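4-alpha-glucanotransferase (Aquifex aeolicus, PDB 1TZ7) belongs to the 4-alpha-glucanotransferase family, as an amylomaltase or disproportionating enzyme, and is a single-chain protein built around an eight-stranded parallel beta/alpha barrel. Local coordinates at residues Lys207-Leu212 with Lys298-Leu303; Arg48-Leu53 with Arg219-Val224; Arg291-Asn296 with Ser343-Asn348. All coordinates share one frame; numbering follows the deposited sequence.

Contact 1: Lys207-Leu212 with Lys298-Leu303; sequences KQWEKL and KLFDFL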
loop_
_atom_site.group_PDB
_atom_site.type_symbol
_atom_site.label_atom_id
_atom_site.label_comp_id
_atom_site.label_asym_id
_atom_site.label_seq_id
_atom_site.Cartn_x
_atom_site.Cartn_y
_atom_site.Cartn_z
ATOM N N LYS A 207 -13.750 -3.089 11.287
ATOM C CA LYS A 207 -13.920 -2.922 12.730
ATOM C C LYS A 207 -12.607 -3.200 13.475
ATOM O O LYS A 207 -12.291 -2.533 14.453
ATOM C CB LYS A 207 -15.035 -3.844 13.255
ATOM C CG LYS A 207 -16.312 -3.102 13.682
ATOM C CD LYS A 207 -16.886 -2.236 12.541
ATOM C CE LYS A 207 -17.269 -0.833 13.027
ATOM N NZ LYS A 207 -18.742 -0.665 13.150
ATOM N N GLN A 208 -11.848 -4.182 12.999
ATOM C CA GLN A 208 -10.546 -4.475 13.578
ATOM C C GLN A 208 -9.540 -3.346 13.284
ATOM O O GLN A 208 -8.714 -3.010 14.128
ATOM C CB GLN A 208 -10.019 -5.813 13.066
ATOM C CG GLN A 208 -10.709 -7.028 13.702
ATOM C CD GLN A 208 -9.989 -8.336 13.411
ATOM O OE1 GLN A 208 -8.961 -8.349 12.742
ATOM N NE2 GLN A 208 -10.531 -9.435 13.916
ATOM N N TRP A 209 -9.619 -2.763 12.094
ATOM C CA TRP A 209 -8.745 -1.655 11.753
ATOM C C TRP A 209 -9.121 -0.385 12.522
ATOM O O TRP A 209 -8.253 0.379 12.922
ATOM C CB TRP A 209 -8.757 -1.366 10.258
ATOM C CG TRP A 209 -7.817 -0.279 9.919
ATOM C CD1 TRP A 209 -8.112 1.048 9.771
ATOM C CD2 TRP A 209 -6.405 -0.397 9.731
ATOM N NE1 TRP A 209 -6.972 1.755 9.485
ATOM C CE2 TRP A 209 -5.908 0.891 9.452
ATOM C CE3 TRP A 209 -5.502 -1.471 9.756
ATOM C CZ2 TRP A 209 -4.558 1.136 9.206
ATOM C CZ3 TRP A 209 -4.162 -1.223 9.512
ATOM C CH2 TRP A 209 -3.704 0.064 9.239
ATOM N N GLU A 210 -10.419 -0.170 12.708
ATOM C CA GLU A 210 -10.914 0.978 13.463
ATOM C C GLU A 210 -10.363 0.948 14.886
ATOM O O GLU A 210 -9.936 1.970 15.415
ATOM C CB GLU A 210 -12.451 0.969 13.490
ATOM C CG GLU A 210 -13.078 2.086 14.315
ATOM C CD GLU A 210 -14.599 2.043 14.297
ATOM O OE1 GLU A 210 -15.177 1.119 14.906
ATOM O OE2 GLU A 210 -15.213 2.930 13.673
ATOM N N LYS A 211 -10.368 -0.237 15.491
ATOM C CA LYS A 211 -9.861 -0.422 16.849
ATOM C C LYS A 211 -8.350 -0.186 16.911
ATOM O O LYS A 211 -7.851 0.438 17.839
ATOM C CB LYS A 211 -10.187 -1.842 17.342
ATOM C CG LYS A 211 -10.298 -1.969 18.850
ATOM C CD LYS A 211 -10.580 -3.419 19.274
ATOM C CE LYS A 211 -12.070 -3.760 19.182
ATOM N NZ LYS A 211 -12.420 -4.401 17.883
ATOM N N LEU A 212 -7.632 -0.692 15.919
ATOM C CA LEU A 212 -6.187 -0.546 15.875
ATOM C C LEU A 212 -5.810 0.915 15.628
ATOM O O LEU A 212 -4.851 1.427 16.205
ATOM C CB LEU A 212 -5.598 -1.427 14.777
ATOM C CG LEU A 212 -4.068 -1.434 14.676
ATOM C CD1 LEU A 212 -3.445 -2.094 15.894
ATOM C CD2 LEU A 212 -3.624 -2.137 13.401
ATOM N N LYS A 298 -10.632 7.389 6.180
ATOM C CA LYS A 298 -11.238 6.601 7.277
ATOM C C LYS A 298 -10.190 5.700 7.931
ATOM O O LYS A 298 -10.282 5.378 9.123
ATOM C CB LYS A 298 -12.388 5.730 6.755
ATOM C CG LYS A 298 -13.594 6.498 6.259
ATOM C CD LYS A 298 -14.674 5.531 5.722
ATOM C CE LYS A 298 -15.972 6.260 5.363
ATOM N NZ LYS A 298 -16.843 6.465 6.550
ATOM N N LEU A 299 -9.200 5.292 7.139
ATOM C CA LEU A 299 -8.194 4.338 7.578
ATOM C C LEU A 299 -6.900 5.031 7.990
ATOM O O LEU A 299 -6.288 4.665 8.993
ATOM C CB LEU A 299 -7.901 3.335 6.459
ATOM C CG LEU A 299 -9.130 2.703 5.800
ATOM C CD1 LEU A 299 -8.717 1.809 4.638
ATOM C CD2 LEU A 299 -9.942 1.912 6.827
ATOM N N PHE A 300 -6.483 6.029 7.206
ATOM C CA PHE A 300 -5.126 6.568 7.289
ATOM C C PHE A 300 -5.131 8.068 7.540
ATOM O O PHE A 300 -6.116 8.751 7.276
ATOM C CB PHE A 300 -4.361 6.281 6.002
ATOM C CG PHE A 300 -4.504 4.873 5.513
ATOM C CD1 PHE A 300 -5.079 4.609 4.281
ATOM C CD2 PHE A 300 -4.058 3.809 6.284
ATOM C CE1 PHE A 300 -5.208 3.307 3.827
ATOM C CE2 PHE A 300 -4.187 2.510 5.833
ATOM C CZ PHE A 300 -4.763 2.259 4.604
ATOM N N ASP A 301 -4.012 8.572 8.048
ATOM C CA ASP A 301 -3.811 10.004 8.209
ATOM C C ASP A 301 -3.159 10.605 6.975
ATOM O O ASP A 301 -3.519 11.703 6.540
ATOM C CB ASP A 301 -2.954 10.264 9.432
ATOM C CG ASP A 301 -3.574 9.728 10.683
ATOM O OD1 ASP A 301 -3.231 8.590 11.078
ATOM O OD2 ASP A 301 -4.435 10.359 11.331
ATOM N N PHE A 302 -2.200 9.884 6.409
ATOM C CA PHE A 302 -1.554 10.310 5.181
ATOM C C PHE A 302 -1.737 9.285 4.065
ATOM O O PHE A 302 -1.788 8.074 4.309
ATOM C CB PHE A 302 -0.064 10.564 5.428
ATOM C CG PHE A 302 0.209 11.724 6.369
ATOM C CD1 PHE A 302 0.256 13.027 5.891
ATOM C CD2 PHE A 302 0.413 11.504 7.722
ATOM C CE1 PHE A 302 0.504 14.097 6.753
ATOM C CE2 PHE A 302 0.660 12.568 8.588
ATOM C CZ PHE A 302 0.706 13.867 8.096
ATOM N N LEU A 303 -1.836 9.781 2.842
ATOM C CA LEU A 303 -2.009 8.941 1.682
ATOM C C LEU A 303 -0.828 9.102 0.756
ATOM O O LEU A 303 -0.653 10.149 0.135
ATOM C CB LEU A 303 -3.297 9.315 0.945
ATOM C CG LEU A 303 -4.547 9.411 1.811
ATOM C CD1 LEU A 303 -5.744 9.831 0.971
ATOM C CD2 LEU A 303 -4.816 8.091 2.513
#
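W209 on helix 192-218 reaches across to L299 and F300, in the segment that leads into strand 302-305, and so joins two elements of the parallel beta/alpha barrel. The NE1 edge of the indole meets the carbonyl O of L299, to which NE1 donates at 3.0 Å, with an N-H...O angle of 165° and the oxygen in the plane of the indole. The bond is thus straight at the donor, whereas at the acceptor NE1 comes in from the side of the C=O and tilted out of the carbonyl plane. It gives the N-H of a buried tryptophan a backbone partner.

Apolar contacts flank this bond. CD1 of W209 meets CD2 of L299 at 3.6 Å, while CZ2 of W209 approaches CE2 of F300 at 3.7 Å. The two aromatic rings meet obliquely, their planes 74° apart. CB of L299 also sits over the centre of the F300 ring, 3.6 Å above it, so L299 lies against both aromatics. With CG of W209 anti to the backbone N (chi1 -177°), the indole projects from the helix toward this group.

In the next shell, L66 and I223 each touch both W209 and F300. D301 ties the segment back to helix 192-218 through a salt bridge from OD2 to R213 NH1, while its OD1 accepts the backbone N-H of I223.

Contact 2: Arg48-Leu53 with Arg219-Val224; sequences RFLDFL and RGISIV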
loop_
_atom_site.group_PDB
_atom_site.type_symbol
_atom_site.label_atom_id
_atom_site.label_comp_id
_atom_site.label_asym_id
_atom_site.label_seq_id
_atom_site.Cartn_x
_atom_site.Cartn_y
_atom_site.Cartn_z
ATOM N N ARG A 48 1.206 -4.718 19.852
ATOM C CA ARG A 48 2.550 -4.791 20.426
ATOM C C ARG A 48 3.525 -3.916 19.641
ATOM O O ARG A 48 4.424 -3.314 20.217
ATOM C CB ARG A 48 3.045 -6.239 20.439
ATOM C CG ARG A 48 4.454 -6.420 21.028
ATOM C CD ARG A 48 4.477 -7.066 22.414
ATOM N NE ARG A 48 3.895 -8.411 22.409
ATOM C CZ ARG A 48 4.499 -9.495 21.914
ATOM N NH1 ARG A 48 5.714 -9.407 21.377
ATOM N NH2 ARG A 48 3.883 -10.670 21.957
ATOM N N PHE A 49 3.339 -3.857 18.326
ATOM C CA PHE A 49 4.197 -3.057 17.469
ATOM C C PHE A 49 3.942 -1.567 17.682
ATOM O O PHE A 49 4.872 -0.778 17.721
ATOM C CB PHE A 49 3.981 -3.417 15.998
ATOM C CG PHE A 49 4.716 -2.521 15.044
ATOM C CD1 PHE A 49 6.101 -2.537 14.986
ATOM C CD2 PHE A 49 4.021 -1.647 14.209
ATOM C CE1 PHE A 49 6.785 -1.705 14.111
ATOM C CE2 PHE A 49 4.707 -0.807 13.325
ATOM C CZ PHE A 49 6.080 -0.836 13.278
ATOM N N LEU A 50 2.671 -1.192 17.822
ATOM C CA LEU A 50 2.314 0.187 18.156
ATOM C C LEU A 50 2.889 0.599 19.518
ATOM O O LEU A 50 3.346 1.723 19.681
ATOM C CB LEU A 50 0.790 0.366 18.149
ATOM C CG LEU A 50 0.110 0.315 16.770
ATOM C CD1 LEU A 50 -1.394 0.495 16.915
ATOM C CD2 LEU A 50 0.685 1.371 15.828
ATOM N N ASP A 51 2.869 -0.327 20.488
ATOM C CA ASP A 51 3.471 -0.083 21.814
ATOM C C ASP A 51 4.956 0.181 21.685
ATOM O O ASP A 51 5.502 1.006 22.387
ATOM C CB ASP A 51 3.264 -1.291 22.741
ATOM C CG ASP A 51 1.847 -1.409 23.247
ATOM O OD1 ASP A 51 1.075 -0.438 23.116
ATOM O OD2 ASP A 51 1.417 -2.442 23.799
ATOM N N PHE A 52 5.604 -0.547 20.778
ATOM C CA PHE A 52 7.031 -0.380 20.515
ATOM C C PHE A 52 7.321 0.995 19.858
ATOM O O PHE A 52 8.258 1.691 20.251
ATOM C CB PHE A 52 7.529 -1.530 19.623
ATOM C CG PHE A 52 8.923 -1.337 19.089
ATOM C CD1 PHE A 52 9.126 -0.964 17.764
ATOM C CD2 PHE A 52 10.028 -1.546 19.899
ATOM C CE1 PHE A 52 10.406 -0.794 17.265
ATOM C CE2 PHE A 52 11.314 -1.376 19.401
ATOM C CZ PHE A 52 11.498 -0.997 18.081
ATOM N N LEU A 53 6.506 1.368 18.869
ATOM C CA LEU A 53 6.557 2.723 18.275
ATOM C C LEU A 53 6.522 3.776 19.378
ATOM O O LEU A 53 7.394 4.630 19.464
ATOM C CB LEU A 53 5.355 2.953 17.337
ATOM C CG LEU A 53 5.408 2.469 15.876
ATOM C CD1 LEU A 53 6.238 3.382 15.017
ATOM C CD2 LEU A 53 5.913 1.120 15.795
ATOM N N ARG A 219 -2.031 7.395 20.951
ATOM C CA ARG A 219 -0.611 7.423 21.293
ATOM C C ARG A 219 0.195 8.324 20.320
ATOM O O ARG A 219 1.418 8.283 20.294
ATOM C CB ARG A 219 -0.048 5.991 21.304
ATOM C CG ARG A 219 -0.523 5.176 22.505
ATOM C CD ARG A 219 -0.473 3.670 22.319
ATOM N NE ARG A 219 -1.019 2.983 23.491
ATOM C CZ ARG A 219 -2.323 2.846 23.751
ATOM N NH1 ARG A 219 -2.717 2.212 24.849
ATOM N NH2 ARG A 219 -3.234 3.332 22.910
ATOM N N GLY A 220 -0.514 9.133 19.538
ATOM C CA GLY A 220 0.111 10.164 18.724
ATOM C C GLY A 220 0.757 9.622 17.457
ATOM O O GLY A 220 1.574 10.301 16.821
ATOM N N ILE A 221 0.392 8.400 17.087
ATOM C CA ILE A 221 0.941 7.762 15.903
ATOM C C ILE A 221 0.011 7.987 14.719
ATOM O O ILE A 221 -1.173 7.620 14.767
ATOM C CB ILE A 221 1.146 6.251 16.148
ATOM C CG1 ILE A 221 2.203 6.030 17.240
ATOM C CG2 ILE A 221 1.579 5.548 14.856
ATOM C CD1 ILE A 221 2.145 4.666 17.870
ATOM N N SER A 222 0.547 8.600 13.657
ATOM C CA SER A 222 -0.187 8.779 12.412
ATOM C C SER A 222 0.170 7.658 11.448
ATOM O O SER A 222 1.332 7.258 11.349
ATOM C CB SER A 222 0.155 10.136 11.773
ATOM O OG SER A 222 -0.258 11.211 12.584
ATOM N N ILE A 223 -0.827 7.154 10.737
ATOM C CA ILE A 223 -0.620 6.049 9.838
ATOM C C ILE A 223 -0.554 6.531 8.404
ATOM O O ILE A 223 -1.467 7.203 7.912
ATOM C CB ILE A 223 -1.736 4.983 10.006
ATOM C CG1 ILE A 223 -1.852 4.569 11.480
ATOM C CG2 ILE A 223 -1.428 3.759 9.138
ATOM C CD1 ILE A 223 -3.042 3.658 11.787
ATOM N N VAL A 224 0.542 6.193 7.738
ATOM C CA VAL A 224 0.706 6.470 6.333
ATOM C C VAL A 224 0.246 5.262 5.518
ATOM O O VAL A 224 0.854 4.201 5.568
ATOM C CB VAL A 224 2.184 6.787 5.996
ATOM C CG1 VAL A 224 2.339 7.133 4.525
ATOM C CG2 VAL A 224 2.700 7.923 6.880
#
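L53 and I221 mark the closest backbone approach, their CA atoms 7.9 Å apart where helix 44-56 passes the loop that enters strand 222-227. The link is made mainly by the end of one side chain: CD1 of I221 inserts against the helix, 3.7 Å from CB of L53 and 3.7 Å from the carbonyl O of L50. CD2 of L50 adds a looser contact, 4.1 Å from the same CD1. CG1 of I221 lies anti to the carbonyl carbon (chi1 -65°), and the chain runs on extended to CD1, giving the methyl its reach.

I221 follows a Schellman motif that ends helix 192-218, with G220 at C-prime adopting a positive phi; the chain then turns into the barrel strand 222-227. Helix 44-56, which connects strands 23-27 and 60-62, is therefore packed against the junction between helix 192-218 and strand 222-227.

On the partly exposed side of the contact, OD1 of D51 lies 4.0 Å from NE of R219. The oxygen is well out of the guanidinium plane and no N-H points at it, leaving only an attraction between charges. Both side chains turn to Y215 instead: D51 OD1 hydrogen-bonds to the Y215 hydroxyl, and R219 makes a cation-pi contact with the Y215 ring while its NH2 bonds to Y215 O.

Contact 3: Arg291-Asn296 with Ser343-Asn348; sequences RRVLHN and SYFPKN. Unlike the reference sequence in segment 291-296: L294 (reference His).
V293 and L294, neighbours on helix 287-297, receive the ring of F345 from the loop that follows helix 334-344. The contact across the segments is apolar, and F345 supplies the larger share of its buried surface.

The CH-pi interaction comes from V293. Its CG1 stands over one face of the F345 ring, 3.5 Å from the centroid and 17° off the ring normal, with CE1 its nearest ring atom. CG1 is anti to the backbone N of V293 (chi1 170°), which brings this branch onto the aromatic face.

L294 makes a different van der Waals contact. Its CD1 meets the ring at the edge, near the ring plane, 3.2 Å from CE2 and 3.4 Å from CZ of F345, a tight approach. L294 and F345 cross at about a right angle. The phenyl is thus touched over a face by V293 and at an edge by L294. The deposited L294 differs from the reference sequence, which has histidine here.

Hydrogen bonds shape each segment separately. In the helix, ND2 of N296 donates to the carbonyl O of R292 at 2.7 Å, and the backbone N of N296 reaches the same oxygen from the opposite face of its carbonyl plane. That oxygen is thus held by two donors from a single residue. Beyond F345, a type I beta turn runs to N348, whose N bonds to F345 O; N348 OD1 then accepts from F350 N.

The contact joins helix 287-297 to the turn that follows helix 334-344, on the outside of the barrel. L297 also touches F345, V293 packs on L341 of helix 334-344, and N296 rests on L227 of strand 222-227, while the turn leads, one residue on, into strand 350-352.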
loop_
_atom_site.group_PDB
_atom_site.type_symbol
_atom_site.label_atom_id
_atom_site.label_comp_id
_atom_site.label_asym_id
_atom_site.label_seq_id
_atom_site.Cartn_x
_atom_site.Cartn_y
_atom_site.Cartn_z
ATOM N N ARG A 291 -13.888 10.340 -3.781
ATOM C CA ARG A 291 -14.414 9.238 -2.975
ATOM C C ARG A 291 -13.294 8.296 -2.511
ATOM O O ARG A 291 -13.337 7.781 -1.399
ATOM C CB ARG A 291 -15.480 8.455 -3.757
ATOM C CG ARG A 291 -16.860 9.135 -3.774
ATOM C CD ARG A 291 -18.025 8.172 -3.944
ATOM N NE ARG A 291 -17.889 7.350 -5.150
ATOM C CZ ARG A 291 -18.196 7.759 -6.385
ATOM N NH1 ARG A 291 -18.034 6.936 -7.413
ATOM N NH2 ARG A 291 -18.666 8.988 -6.592
ATOM N N ARG A 292 -12.292 8.085 -3.371
ATOM C CA ARG A 292 -11.114 7.280 -3.007
ATOM C C ARG A 292 -10.393 7.883 -1.812
ATOM O O ARG A 292 -9.983 7.173 -0.898
ATOM C CB ARG A 292 -10.131 7.200 -4.179
ATOM C CG ARG A 292 -10.375 6.079 -5.120
ATOM C CD ARG A 292 -9.173 5.755 -5.995
ATOM N NE ARG A 292 -8.168 4.963 -5.285
ATOM C CZ ARG A 292 -6.960 4.683 -5.763
ATOM N NH1 ARG A 292 -6.119 3.949 -5.049
ATOM N NH2 ARG A 292 -6.590 5.135 -6.962
ATOM N N VAL A 293 -10.226 9.199 -1.835
ATOM C CA VAL A 293 -9.477 9.894 -0.799
ATOM C C VAL A 293 -10.263 9.897 0.502
ATOM O O VAL A 293 -9.730 9.563 1.548
ATOM C CB VAL A 293 -9.136 11.345 -1.227
ATOM C CG1 VAL A 293 -8.563 12.145 -0.054
ATOM C CG2 VAL A 293 -8.157 11.333 -2.390
ATOM N N LEU A 294 -11.542 10.263 0.422
ATOM C CA LEU A 294 -12.432 10.247 1.594
ATOM C C LEU A 294 -12.425 8.861 2.261
ATOM O O LEU A 294 -12.286 8.749 3.476
ATOM C CB LEU A 294 -13.873 10.634 1.182
ATOM C CG LEU A 294 -14.701 11.471 2.172
ATOM C CD1 LEU A 294 -14.136 12.852 2.318
ATOM C CD2 LEU A 294 -16.149 11.543 1.717
ATOM N N HIS A 295 -12.567 7.815 1.451
ATOM C CA HIS A 295 -12.584 6.437 1.957
ATOM C C HIS A 295 -11.292 6.106 2.692
ATOM O O HIS A 295 -11.313 5.604 3.813
ATOM C CB HIS A 295 -12.782 5.459 0.804
ATOM C CG HIS A 295 -12.643 4.018 1.198
ATOM N ND1 HIS A 295 -13.677 3.296 1.753
ATOM C CD2 HIS A 295 -11.595 3.166 1.108
ATOM C CE1 HIS A 295 -13.271 2.061 1.990
ATOM N NE2 HIS A 295 -12.011 1.957 1.608
ATOM N N ASN A 296 -10.173 6.389 2.058
ATOM C CA ASN A 296 -8.876 6.034 2.612
ATOM C C ASN A 296 -8.528 6.852 3.876
ATOM O O ASN A 296 -7.763 6.395 4.722
ATOM C CB ASN A 296 -7.785 6.199 1.550
ATOM C CG ASN A 296 -7.686 4.983 0.609
ATOM O OD1 ASN A 296 -7.067 3.978 0.945
ATOM N ND2 ASN A 296 -8.295 5.090 -0.567
ATOM N N SER A 343 -8.972 21.511 -2.069
ATOM C CA SER A 343 -10.116 22.291 -1.614
ATOM C C SER A 343 -11.011 21.443 -0.712
ATOM O O SER A 343 -11.524 21.923 0.304
ATOM C CB SER A 343 -10.922 22.811 -2.796
ATOM O OG SER A 343 -10.202 23.780 -3.515
ATOM N N TYR A 344 -11.188 20.183 -1.094
ATOM C CA TYR A 344 -11.980 19.234 -0.314
ATOM C C TYR A 344 -11.218 18.777 0.927
ATOM O O TYR A 344 -11.822 18.512 1.977
ATOM C CB TYR A 344 -12.331 18.008 -1.170
ATOM C CG TYR A 344 -13.607 18.148 -1.959
ATOM C CD1 TYR A 344 -13.834 19.261 -2.761
ATOM C CD2 TYR A 344 -14.587 17.167 -1.908
ATOM C CE1 TYR A 344 -14.998 19.392 -3.484
ATOM C CE2 TYR A 344 -15.760 17.286 -2.630
ATOM C CZ TYR A 344 -15.963 18.392 -3.416
ATOM O OH TYR A 344 -17.126 18.513 -4.127
ATOM N N PHE A 345 -9.890 18.686 0.801
ATOM C CA PHE A 345 -9.028 18.169 1.875
ATOM C C PHE A 345 -7.865 19.135 2.142
ATOM O O PHE A 345 -6.701 18.806 1.882
ATOM C CB PHE A 345 -8.482 16.792 1.494
ATOM C CG PHE A 345 -9.545 15.819 1.101
ATOM C CD1 PHE A 345 -9.786 15.529 -0.236
ATOM C CD2 PHE A 345 -10.323 15.204 2.067
ATOM C CE1 PHE A 345 -10.791 14.633 -0.598
ATOM C CE2 PHE A 345 -11.320 14.311 1.712
ATOM C CZ PHE A 345 -11.558 14.027 0.381
ATOM N N PRO A 346 -8.190 20.323 2.656
ATOM C CA PRO A 346 -7.218 21.431 2.752
ATOM C C PRO A 346 -6.066 21.225 3.767
ATOM O O PRO A 346 -5.093 21.972 3.718
ATOM C CB PRO A 346 -8.088 22.622 3.161
ATOM C CG PRO A 346 -9.280 22.018 3.838
ATOM C CD PRO A 346 -9.524 20.708 3.160
ATOM N N LYS A 347 -6.173 20.242 4.658
ATOM C CA LYS A 347 -5.091 19.979 5.622
ATOM C C LYS A 347 -3.951 19.139 4.977
ATOM O O LYS A 347 -2.901 18.925 5.582
ATOM C CB LYS A 347 -5.648 19.302 6.875
ATOM C CG LYS A 347 -6.654 20.200 7.655
ATOM C CD LYS A 347 -6.979 19.641 9.045
ATOM C CE LYS A 347 -7.989 18.511 8.970
ATOM N NZ LYS A 347 -8.447 18.081 10.313
ATOM N N ASN A 348 -4.191 18.693 3.741
ATOM C CA ASN A 348 -3.166 18.072 2.873
ATOM C C ASN A 348 -2.579 16.773 3.426
ATOM O O ASN A 348 -1.519 16.772 4.058
ATOM C CB ASN A 348 -2.045 19.050 2.528
ATOM C CG ASN A 348 -1.240 18.604 1.288
ATOM O OD1 ASN A 348 -1.369 17.461 0.826
ATOM N ND2 ASN A 348 -0.419 19.501 0.753
#

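Contact 1 alternates along the chain with both contact 2 and contact 3, which are themselves in series. Contacts 1 and 2 have centres 12 Å apart; helix 192-218 of contact 1 runs on into strand 222-227 of contact 2, which lies beside strand 302-305 in the parallel sheet. They meet directly where L212 CD1 packs on L50 CD1 at 3.5 Å. Contact 3, about 14 Å from contact 1 between centres, is joined to it by helix 287-297, which precedes strand 302-305, and by L303 lying against V293 and N296. Contacts 2 and 3 are about 22 Å apart between centres and do not touch; contact 1, which touches both, lies between them, where strands 222-227 and 302-305 run side by side.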